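Local atomic coordinates of Cgl0159-like domain-containing protein (Corynebacterium glutamicum, PDB entry 3FOK), a protein that is of unknown function but has the TIM-barrel fold shared by many enzymes and assembles with other copies of itself. Residues 116-120 with 121-125; 187-191 with 192-196; 200-203 with 204-208; 260-264 with 265-269. One frame throughout, in Å; residues are numbered along the deposited sequence.

Contact 1 of 4, residues 116-120 with 121-125; sequences GGLRG and ASFEM
E124 turns its carboxylate back onto the backbone of G120, and both its oxygens find partners. G120 N donates to E124 OE2 at 3.0 Å, with the N-H reaching the oxygen from above the carboxylate plane, 54° out of it. The other oxygen, OE1, is held by salt bridges to R54 and R150. The group gets there because E124 CG sits between the backbone N and the carbonyl carbon (chi1 79°), after which the chain runs out extended.

Residues 116-125 lie in the loop between strand 108-112 and helix 134-140, a beta-to-alpha loop of the TIM barrel, and the backbone has its own bonds. Two beta turns follow each other: type II from L118 to A121, then type I from A121 to E124. A121 N points to L118 O at 3.1 Å across the first, although that oxygen is less surely placed; E124 N reaches A121 O only weakly. G117 is the centre of an inverse gamma turn, with L118 N 2.7 Å from G116 O. G117 N in turn gives its hydrogen to D127, while G117 O accepts from R150.

The F123 ring has A121 CB over one face, 3.5 Å above its centre, and G116 O at its edge, 3.5 Å from CE1. L118 packs against I151 of the second subunit, and A121 against L153 of that subunit.

Through its carboxylate, E124 joins the peptide N-H of G120 to R54 and R150, so one acid links the turn to two arginines outside it.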
# COMPACT_ATOMS: atom_id res chain seq x y z
N GLY A 116 10.07 12.72 -8.35
CA GLY A 116 10.35 12.39 -6.96
C GLY A 116 11.81 12.23 -6.57
O GLY A 116 12.21 12.64 -5.48
N GLY A 117 12.60 11.61 -7.45
CA GLY A 117 14.01 11.42 -7.16
C GLY A 117 14.79 12.71 -7.28
O GLY A 117 15.55 12.91 -8.22
N LEU A 118 14.60 13.59 -6.31
CA LEU A 118 15.25 14.90 -6.29
C LEU A 118 16.78 14.82 -6.35
O LEU A 118 17.40 13.94 -5.76
CB LEU A 118 14.83 15.67 -5.04
CG LEU A 118 13.34 15.96 -4.90
CD1 LEU A 118 13.09 16.70 -3.59
CD2 LEU A 118 12.85 16.79 -6.08
N ARG A 119 17.37 15.78 -7.05
CA ARG A 119 18.82 15.83 -7.17
C ARG A 119 19.45 16.00 -5.79
O ARG A 119 19.06 16.89 -5.03
CB ARG A 119 19.23 16.99 -8.06
CG ARG A 119 20.72 17.04 -8.32
CD ARG A 119 21.13 18.37 -8.93
NE ARG A 119 22.52 18.34 -9.35
CZ ARG A 119 23.36 19.36 -9.23
NH1 ARG A 119 22.93 20.50 -8.69
NH2 ARG A 119 24.61 19.26 -9.64
N GLY A 120 20.43 15.15 -5.48
CA GLY A 120 21.12 15.24 -4.21
C GLY A 120 20.42 14.58 -3.03
O GLY A 120 20.91 14.64 -1.91
N ALA A 121 19.28 13.94 -3.28
CA ALA A 121 18.54 13.29 -2.21
C ALA A 121 19.08 11.89 -1.93
O ALA A 121 19.56 11.21 -2.83
CB ALA A 121 17.06 13.21 -2.58
N SER A 122 19.00 11.47 -0.67
CA SER A 122 19.47 10.14 -0.31
C SER A 122 18.51 9.15 -0.95
O SER A 122 18.83 7.98 -1.14
CB SER A 122 19.45 9.96 1.21
OG SER A 122 18.13 10.06 1.72
N PHE A 123 17.33 9.64 -1.29
CA PHE A 123 16.29 8.83 -1.90
C PHE A 123 16.06 9.12 -3.38
O PHE A 123 14.97 8.83 -3.89
CB PHE A 123 14.97 9.06 -1.14
CG PHE A 123 14.52 10.51 -1.12
CD1 PHE A 123 13.87 11.07 -2.21
CD2 PHE A 123 14.78 11.31 -0.01
CE1 PHE A 123 13.48 12.42 -2.20
CE2 PHE A 123 14.40 12.65 0.02
CZ PHE A 123 13.75 13.21 -1.08
N GLU A 124 17.04 9.68 -4.10
CA GLU A 124 16.75 9.99 -5.49
C GLU A 124 16.62 8.81 -6.46
O GLU A 124 16.26 9.01 -7.62
CB GLU A 124 17.70 11.07 -6.05
CG GLU A 124 19.09 10.68 -6.49
CD GLU A 124 19.82 11.86 -7.13
OE1 GLU A 124 19.42 12.28 -8.24
OE2 GLU A 124 20.77 12.39 -6.52
N MSE A 125 16.89 7.60 -5.99
CA MSE A 125 16.71 6.44 -6.87
C MSE A 125 15.24 6.02 -6.77
O MSE A 125 14.73 5.29 -7.62
CB MSE A 125 17.62 5.28 -6.45
CG MSE A 125 19.09 5.49 -6.78
SE MSE A 125 19.39 6.26 -8.54
CE MSE A 125 18.57 4.88 -9.64

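Contact 2 of 4, residues 187-191 with 192-196; sequences NWVNG and KVVND
W188 carries V193 on one face of its indole: V193 CG2 stands 3.6 Å from the centroid of the six-membered ring and 14° off its normal, a CH-pi contact set slightly toward the rim. At the edge of the ring system, in plane, lies K192 N. W188 and V193 form a non-hydrogen-bonded pair in a beta hairpin, where strand 179-189 of the TIM barrel runs on past a tight turn and pairs with strand 192-195. V193 CG2 lies anti to its own carbonyl carbon (chi1 of the residue 176°), which turns this methyl to the indole. The indole nitrogen NE1 is hydrogen-bonded to D155 in a nearby loop.

The turn is type I' from V189 to K192, with N190 and G191 at its corners and both at positive phi. V189 N donates to K192 O at 2.8 Å, almost straight, whereas the return bond from K192 N is bent. At the next hydrogen-bonded pair, beyond W188 and V193, N187 and V194 exchange two bonds: V194 N to N187 O at 3.0 Å and N187 N to V194 O at 3.1 Å.

On the sheet face away from the tryptophan, V189 and V194 meet diagonally through their CG2 methyls, 3.4 Å apart, the side chains crossing at about a right angle. No other subunit of the assembly touches residues 187-196. Beside the N187-V194 pair the N187 amide is tied back through a water, which gives one hydrogen to N187 OD1 and the other to V194 O, each 2.7 Å away.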
# COMPACT_ATOMS: atom_id res chain seq x y z
N ASN A 187 24.89 4.54 -10.62
CA ASN A 187 25.62 4.03 -9.47
C ASN A 187 25.89 5.13 -8.46
O ASN A 187 25.91 6.31 -8.81
CB ASN A 187 26.97 3.43 -9.88
CG ASN A 187 26.84 2.37 -10.95
OD1 ASN A 187 26.86 2.66 -12.14
ND2 ASN A 187 26.70 1.12 -10.52
N TRP A 188 26.08 4.74 -7.21
CA TRP A 188 26.40 5.69 -6.17
C TRP A 188 27.92 5.77 -6.17
O TRP A 188 28.60 4.75 -6.01
CB TRP A 188 25.92 5.21 -4.80
CG TRP A 188 24.46 5.43 -4.56
CD1 TRP A 188 23.48 4.49 -4.57
CD2 TRP A 188 23.82 6.68 -4.27
NE1 TRP A 188 22.26 5.07 -4.30
CE2 TRP A 188 22.44 6.41 -4.11
CE3 TRP A 188 24.28 7.99 -4.12
CZ2 TRP A 188 21.52 7.42 -3.81
CZ3 TRP A 188 23.35 9.00 -3.82
CH2 TRP A 188 21.99 8.70 -3.67
N VAL A 189 28.45 6.97 -6.39
CA VAL A 189 29.89 7.18 -6.41
C VAL A 189 30.23 8.41 -5.57
O VAL A 189 29.90 9.53 -5.96
CB VAL A 189 30.41 7.39 -7.85
CG1 VAL A 189 31.92 7.61 -7.83
CG2 VAL A 189 30.05 6.19 -8.71
N ASN A 190 30.87 8.18 -4.43
CA ASN A 190 31.24 9.27 -3.53
C ASN A 190 29.99 10.00 -3.04
O ASN A 190 29.97 11.23 -2.98
CB ASN A 190 32.16 10.28 -4.24
CG ASN A 190 33.37 9.61 -4.87
OD1 ASN A 190 34.02 8.76 -4.25
ND2 ASN A 190 33.68 10.01 -6.10
N GLY A 191 28.96 9.23 -2.70
CA GLY A 191 27.74 9.82 -2.20
C GLY A 191 26.87 10.55 -3.22
O GLY A 191 25.91 11.23 -2.84
N LYS A 192 27.20 10.41 -4.50
CA LYS A 192 26.41 11.06 -5.54
C LYS A 192 26.01 10.06 -6.61
O LYS A 192 26.68 9.05 -6.80
CB LYS A 192 27.20 12.21 -6.18
CG LYS A 192 27.69 13.26 -5.20
CD LYS A 192 28.36 14.42 -5.93
CE LYS A 192 29.13 15.31 -4.97
NZ LYS A 192 30.27 14.58 -4.32
N VAL A 193 24.91 10.33 -7.29
CA VAL A 193 24.43 9.45 -8.34
C VAL A 193 25.05 9.83 -9.68
O VAL A 193 24.92 10.97 -10.13
CB VAL A 193 22.89 9.54 -8.49
CG1 VAL A 193 22.43 8.68 -9.66
CG2 VAL A 193 22.22 9.08 -7.20
N VAL A 194 25.73 8.88 -10.31
CA VAL A 194 26.34 9.13 -11.61
C VAL A 194 25.82 8.11 -12.61
O VAL A 194 25.86 6.91 -12.37
CB VAL A 194 27.89 9.04 -11.57
CG1 VAL A 194 28.44 10.05 -10.57
CG2 VAL A 194 28.33 7.64 -11.20
N ASN A 195 25.31 8.60 -13.74
CA ASN A 195 24.79 7.70 -14.76
C ASN A 195 25.96 7.09 -15.51
O ASN A 195 26.93 7.77 -15.82
CB ASN A 195 23.89 8.45 -15.74
CG ASN A 195 22.72 9.13 -15.06
OD1 ASN A 195 22.17 8.62 -14.08
ND2 ASN A 195 22.32 10.28 -15.58
N ASP A 196 25.88 5.79 -15.79
CA ASP A 196 26.94 5.09 -16.50
C ASP A 196 26.70 5.27 -18.00
O ASP A 196 25.80 4.65 -18.56
CB ASP A 196 26.91 3.60 -16.16
CG ASP A 196 28.08 2.85 -16.75
OD1 ASP A 196 28.58 3.25 -17.82
OD2 ASP A 196 28.50 1.83 -16.15
O HOH W 1 27.76 5.08 -12.95

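Contact 3 of 4, residues 200-203 with 204-208; sequences DAVI and QSVAI
Q204 N donates to D200 O at 3.0 Å, and its CB lies 3.5 Å from the same oxygen. From there the side chain is fully extended, CG anti to the backbone N (chi1 -169°), and the residue packs against M185 of strand 179-189 and G55 of the third subunit.

S205 uses two donors. Its N-H goes to A201 O at 2.9 Å, while the hydroxyl folds back onto V202 O at 2.6 Å, a bond made possible by OG standing between the backbone N and the carbonyl carbon (chi1 70°). That places a buried hydroxyl on the helix's own backbone, while its side chain touches P183 and M185 of strand 179-189.

The helix, 199-210, is one of the outer helices of the TIM barrel, the alpha part of the beta-alpha-beta crossover from strand 179-189 to the parallel strand 219-224. V206 shows which way it faces: its side chain packs on M221 and L223 of that second strand. V206 N bonds to V202 O at 3.0 Å, on the same face of that carbonyl as S205 OG, so one oxygen serves two donors. Its CG2 also rides close to V202 O, at 3.2 Å.

A207 N then reaches I203 O at 3.1 Å. A207 and I203 look outward to the third subunit, meeting P52 and A67 of it respectively. I208 N continues the pattern to Q204 O, and its side chain meets G55 of the third subunit.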
# COMPACT_ATOMS: atom_id res chain seq x y z
N ASP A 200 27.81 -0.36 -23.22
CA ASP A 200 27.10 -1.53 -22.71
C ASP A 200 26.06 -1.23 -21.64
O ASP A 200 25.05 -1.93 -21.55
CB ASP A 200 28.10 -2.56 -22.18
CG ASP A 200 28.85 -3.25 -23.30
OD1 ASP A 200 28.19 -3.71 -24.26
OD2 ASP A 200 30.10 -3.36 -23.23
N ALA A 201 26.30 -0.19 -20.83
CA ALA A 201 25.34 0.17 -19.79
C ALA A 201 24.07 0.72 -20.43
O ALA A 201 22.96 0.36 -20.03
CB ALA A 201 25.95 1.20 -18.85
N VAL A 202 24.23 1.58 -21.44
CA VAL A 202 23.09 2.15 -22.12
C VAL A 202 22.26 1.03 -22.75
O VAL A 202 21.03 1.04 -22.67
CB VAL A 202 23.53 3.13 -23.22
CG1 VAL A 202 22.31 3.64 -23.99
CG2 VAL A 202 24.28 4.30 -22.61
N ILE A 203 22.95 0.08 -23.37
CA ILE A 203 22.28 -1.04 -24.01
C ILE A 203 21.49 -1.86 -22.99
O ILE A 203 20.33 -2.22 -23.23
CB ILE A 203 23.29 -1.94 -24.74
CG1 ILE A 203 23.79 -1.22 -26.00
CG2 ILE A 203 22.66 -3.29 -25.10
CD1 ILE A 203 24.88 -1.95 -26.75
N GLN A 204 22.11 -2.13 -21.84
CA GLN A 204 21.44 -2.90 -20.80
C GLN A 204 20.21 -2.17 -20.27
O GLN A 204 19.19 -2.79 -19.96
CB GLN A 204 22.40 -3.18 -19.65
CG GLN A 204 21.86 -4.20 -18.66
CD GLN A 204 22.77 -4.39 -17.46
OE1 GLN A 204 22.53 -5.27 -16.62
NE2 GLN A 204 23.81 -3.57 -17.36
N SER A 205 20.29 -0.84 -20.17
CA SER A 205 19.18 -0.06 -19.66
C SER A 205 18.01 -0.08 -20.63
O SER A 205 16.85 -0.08 -20.22
CB SER A 205 19.61 1.40 -19.40
OG SER A 205 19.87 2.10 -20.60
N VAL A 206 18.31 -0.11 -21.93
CA VAL A 206 17.26 -0.15 -22.94
C VAL A 206 16.52 -1.48 -22.91
O VAL A 206 15.29 -1.51 -22.98
CB VAL A 206 17.84 0.08 -24.34
CG1 VAL A 206 16.76 -0.08 -25.38
CG2 VAL A 206 18.45 1.47 -24.44
N ALA A 207 17.27 -2.57 -22.79
CA ALA A 207 16.67 -3.90 -22.74
C ALA A 207 15.72 -4.02 -21.56
O ALA A 207 14.69 -4.69 -21.64
CB ALA A 207 17.75 -4.97 -22.65
N ILE A 208 16.06 -3.35 -20.46
CA ILE A 208 15.23 -3.38 -19.26
C ILE A 208 14.00 -2.49 -19.42
O ILE A 208 12.88 -2.93 -19.20
CB ILE A 208 16.04 -2.93 -18.02
CG1 ILE A 208 17.12 -3.97 -17.70
CG2 ILE A 208 15.10 -2.74 -16.83
CD1 ILE A 208 18.09 -3.54 -16.64

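Contact 4 of 4, residues 260-264 with 265-269; sequences HALTL and PGVRG
V267 drops its two methyls among A261, L262 and L264, just before it in the chain. CG1 meets L262 CD1 at 3.8 Å, the two side chains crossing at about a right angle. CG2 packs on L264 CB at 3.9 Å. With CG1 anti to the backbone N (chi1 179°), the branches are split between these neighbours. Apart from these apolar contacts, V267 CG2 makes a close methyl-to-carbonyl approach to A261 O, at 3.4 Å.

Hydrogen bonds shape the backbone through two successive turns. In the type I turn, L264 N donates to A261 O at 2.9 Å. In the type II turn from L264 to V267, with P265 and G266 at the corners, V267 N reaches L264 O at 3.2 Å, its donor lying 38° out of the carbonyl plane. Overlapping the first turn, H260 O accepts two bonds from T263, one from N and one from OG1; the hydroxyl, at 2.6 Å, lies in the carbonyl plane.

A water adds a further tie, donating to L262 O and to V267 O, 2.8 and 3.0 Å away.

This is the short link from helix 252-261 into barrel strand 267-272. A261, L262 and V267 pack on L242 of strand 240-243, and L264 lies against M229 and E230 of helix 229-232. Strand 267-272 then enters the sheet, R268 bonding through its backbone to T240 on one neighbouring strand and L44 on the other.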
# COMPACT_ATOMS: atom_id res chain seq x y z
N HIS A 260 25.50 12.67 -36.40
CA HIS A 260 25.82 11.29 -36.76
C HIS A 260 24.76 10.32 -36.26
O HIS A 260 24.22 9.53 -37.03
CB HIS A 260 27.17 10.86 -36.19
CG HIS A 260 27.40 9.38 -36.27
ND1 HIS A 260 27.51 8.71 -37.47
CD2 HIS A 260 27.45 8.44 -35.30
CE1 HIS A 260 27.63 7.41 -37.23
NE2 HIS A 260 27.59 7.22 -35.93
N ALA A 261 24.47 10.39 -34.97
CA ALA A 261 23.49 9.51 -34.35
C ALA A 261 22.12 9.66 -35.02
O ALA A 261 21.37 8.70 -35.16
CB ALA A 261 23.38 9.81 -32.86
N LEU A 262 21.82 10.89 -35.43
CA LEU A 262 20.56 11.20 -36.08
C LEU A 262 20.33 10.40 -37.36
O LEU A 262 19.20 10.31 -37.85
CB LEU A 262 20.51 12.70 -36.39
CG LEU A 262 19.38 13.56 -35.82
CD1 LEU A 262 18.93 13.05 -34.46
CD2 LEU A 262 19.86 15.00 -35.72
N THR A 263 21.39 9.80 -37.90
CA THR A 263 21.28 9.02 -39.13
C THR A 263 21.02 7.54 -38.86
O THR A 263 20.67 6.79 -39.77
CB THR A 263 22.56 9.11 -39.99
OG1 THR A 263 23.63 8.42 -39.33
CG2 THR A 263 22.96 10.56 -40.20
N LEU A 264 21.20 7.13 -37.60
CA LEU A 264 21.01 5.73 -37.22
C LEU A 264 19.57 5.23 -37.31
O LEU A 264 18.62 5.99 -37.16
CB LEU A 264 21.55 5.52 -35.81
CG LEU A 264 23.07 5.32 -35.70
CD1 LEU A 264 23.80 6.02 -36.83
CD2 LEU A 264 23.53 5.86 -34.36
N PRO A 265 19.40 3.92 -37.56
CA PRO A 265 18.09 3.27 -37.69
C PRO A 265 17.20 3.47 -36.47
O PRO A 265 17.60 3.18 -35.34
CB PRO A 265 18.45 1.79 -37.88
CG PRO A 265 19.84 1.83 -38.43
CD PRO A 265 20.48 2.92 -37.62
N GLY A 266 15.99 3.97 -36.69
CA GLY A 266 15.07 4.17 -35.59
C GLY A 266 15.10 5.52 -34.91
O GLY A 266 14.15 5.89 -34.23
N VAL A 267 16.19 6.26 -35.06
CA VAL A 267 16.28 7.58 -34.43
C VAL A 267 15.32 8.53 -35.15
O VAL A 267 15.39 8.69 -36.37
CB VAL A 267 17.72 8.13 -34.49
CG1 VAL A 267 17.77 9.51 -33.85
CG2 VAL A 267 18.66 7.18 -33.76
N ARG A 268 14.44 9.15 -34.38
CA ARG A 268 13.43 10.05 -34.93
C ARG A 268 13.61 11.53 -34.61
O ARG A 268 12.80 12.35 -35.03
CB ARG A 268 12.04 9.61 -34.44
CG ARG A 268 11.54 8.35 -35.11
CD ARG A 268 10.91 8.67 -36.45
NE ARG A 268 10.47 7.49 -37.17
CZ ARG A 268 9.60 7.51 -38.17
NH1 ARG A 268 9.07 8.66 -38.56
NH2 ARG A 268 9.26 6.38 -38.78
N GLY A 269 14.65 11.87 -33.87
CA GLY A 269 14.85 13.27 -33.56
C GLY A 269 15.55 13.60 -32.26
O GLY A 269 16.33 12.81 -31.73
O HOH W 2 16.71 11.27 -37.12

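Overall arrangement
Contacts 1 and 2 are direct neighbours, their centres 12 Å apart: E124 CG touches V193 CG2 at 3.6 Å, and A121 O meets W188 CH2 at the same distance, so the hairpin packs against the loop. Contact 2 then leads along the chain into contact 3, where D196 CG lies 3.4 Å from A201 CB. Contact 4 stands apart, at an alpha-to-beta link: its nearest atoms are about 11 Å from contact 3, 15 Å from contact 2 and 24 Å from contact 1. Contacts 3 and 4 nevertheless both border the third subunit, whereas contact 1 meets the second. All four belong to one TIM-barrel domain.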